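Local coordinates for COPII coat assembly protein SEC16 (Saccharomyces cerevisiae, PDB 3MZK) that helps initiate assembly of the COPII coat that forms transport vesicles at the endoplasmic reticulum, helps select cargo and also takes part in autophagy, at residues 280-285 with 312-317. Sequence-based numbering, arbitrary orientation.
Sequences FLIEFG and PVMADS
Ile282 and Glu283 meet Val313 and Met314 where, in the alpha-helical ACE1 (ancestral coatomer element) fold of the Sec16 Sec23-binding domain, the loop between helices 294-303 and 330-344 passes over helix 275-290. The contact lies at the surface, on the helix flank turned toward the loop; Phe280, Leu281 and Phe284 of the same helix pack instead against helices 231-240 and 252-261. Ile282 directs its CG2 at the loop. Val313 CG2 lies beside it, 3.6 Å from Ile282 CG2, the two branched side chains running alongside each other with opposite headings. Met314 starts with CG anti to the backbone N (chi1 -159°), then bends at both chi2 and chi3. Its terminal methyl ends up against the helix, Met314 CE lying 3.3 Å from Ile282 CG2 and 3.7 Å from Ile282 CB, which completes an apolar van der Waals cluster with Val313 CG2. Glu283 crosses Met314 at about a right angle, its OE2 resting 3.6 Å from Met314 CG and 3.5 Å from Met314 CE. An alanine in place of Met314 would probably open a gap beside Ile282 CG2 and let the Glu283 carboxylate turn more readily. Val313 and Met314 also touch Ile286, one turn further along the helix, and Val313 packs on Val306. Asp316, within the type I turn Met314-Ser317, brings Asp316 OD1 to 4.2 Å from Glu283 OE2, a pair of like charges that would probably repel if both are ionised.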
# COMPACT_ATOMS: atom_id res chain seq x y z
N PHE B 280 -3.57 -1.02 -18.32
CA PHE B 280 -4.21 -0.54 -19.54
C PHE B 280 -3.33 -0.71 -20.77
O PHE B 280 -3.81 -1.08 -21.84
CB PHE B 280 -4.63 0.92 -19.40
CG PHE B 280 -4.88 1.59 -20.71
CD1 PHE B 280 -6.03 1.34 -21.42
CD2 PHE B 280 -3.94 2.46 -21.25
CE1 PHE B 280 -6.26 1.95 -22.63
CE2 PHE B 280 -4.17 3.06 -22.46
CZ PHE B 280 -5.33 2.81 -23.15
N LEU B 281 -2.05 -0.42 -20.63
CA LEU B 281 -1.14 -0.49 -21.76
C LEU B 281 -0.96 -1.92 -22.25
O LEU B 281 -0.99 -2.19 -23.45
CB LEU B 281 0.21 0.14 -21.42
CG LEU B 281 0.22 1.67 -21.31
CD1 LEU B 281 1.60 2.18 -20.95
CD2 LEU B 281 -0.25 2.27 -22.60
N ILE B 282 -0.78 -2.84 -21.31
CA ILE B 282 -0.61 -4.24 -21.66
C ILE B 282 -1.92 -4.85 -22.18
O ILE B 282 -1.95 -5.45 -23.25
CB ILE B 282 -0.06 -5.03 -20.48
CG1 ILE B 282 1.27 -4.42 -20.05
CG2 ILE B 282 0.09 -6.49 -20.85
CD1 ILE B 282 1.86 -5.06 -18.82
N GLU B 283 -3.00 -4.68 -21.43
CA GLU B 283 -4.31 -5.17 -21.87
C GLU B 283 -4.67 -4.69 -23.27
O GLU B 283 -5.19 -5.45 -24.09
CB GLU B 283 -5.39 -4.75 -20.88
CG GLU B 283 -5.40 -5.57 -19.61
CD GLU B 283 -5.69 -7.03 -19.89
OE1 GLU B 283 -6.67 -7.30 -20.62
OE2 GLU B 283 -4.94 -7.89 -19.40
N PHE B 284 -4.40 -3.41 -23.53
CA PHE B 284 -4.74 -2.80 -24.81
C PHE B 284 -3.73 -3.21 -25.89
O PHE B 284 -4.08 -3.32 -27.06
CB PHE B 284 -4.78 -1.28 -24.66
CG PHE B 284 -5.43 -0.57 -25.82
CD1 PHE B 284 -5.12 0.74 -26.11
CD2 PHE B 284 -6.37 -1.22 -26.60
CE1 PHE B 284 -5.73 1.39 -27.17
CE2 PHE B 284 -6.97 -0.58 -27.66
CZ PHE B 284 -6.65 0.73 -27.94
N GLY B 285 -2.48 -3.42 -25.47
CA GLY B 285 -1.45 -3.91 -26.38
C GLY B 285 -1.70 -5.35 -26.82
O GLY B 285 -1.16 -5.79 -27.83
N PRO B 312 4.69 -14.84 -21.92
CA PRO B 312 3.50 -14.00 -22.16
C PRO B 312 3.56 -12.70 -21.37
O PRO B 312 4.14 -12.66 -20.28
CB PRO B 312 2.36 -14.88 -21.65
CG PRO B 312 2.84 -16.27 -21.86
CD PRO B 312 4.32 -16.22 -21.57
N VAL B 313 2.97 -11.65 -21.93
CA VAL B 313 2.94 -10.35 -21.26
C VAL B 313 1.94 -10.35 -20.10
O VAL B 313 2.15 -9.68 -19.10
CB VAL B 313 2.61 -9.21 -22.25
CG1 VAL B 313 3.62 -9.18 -23.38
CG2 VAL B 313 1.19 -9.36 -22.79
N MET B 314 0.86 -11.10 -20.26
CA MET B 314 -0.15 -11.23 -19.22
C MET B 314 -0.40 -12.71 -18.90
O MET B 314 -0.23 -13.57 -19.76
CB MET B 314 -1.45 -10.56 -19.65
CG MET B 314 -2.35 -10.19 -18.50
SD MET B 314 -1.48 -9.11 -17.36
CE MET B 314 -1.65 -7.54 -18.20
N ALA B 315 -0.80 -13.00 -17.67
CA ALA B 315 -1.01 -14.38 -17.25
C ALA B 315 -2.13 -15.06 -18.04
O ALA B 315 -1.99 -16.20 -18.48
CB ALA B 315 -1.30 -14.45 -15.76
N ASP B 316 -3.24 -14.34 -18.22
CA ASP B 316 -4.43 -14.91 -18.86
C ASP B 316 -4.37 -14.81 -20.38
O ASP B 316 -5.40 -14.93 -21.06
CB ASP B 316 -5.70 -14.23 -18.33
CG ASP B 316 -5.81 -12.78 -18.76
OD1 ASP B 316 -4.77 -12.10 -18.89
OD2 ASP B 316 -6.95 -12.31 -18.97
N SER B 317 -3.18 -14.59 -20.92
CA SER B 317 -3.03 -14.42 -22.36
C SER B 317 -1.83 -15.19 -22.91
O SER B 317 -0.90 -15.52 -22.17
CB SER B 317 -2.90 -12.94 -22.72
OG SER B 317 -2.68 -12.78 -24.11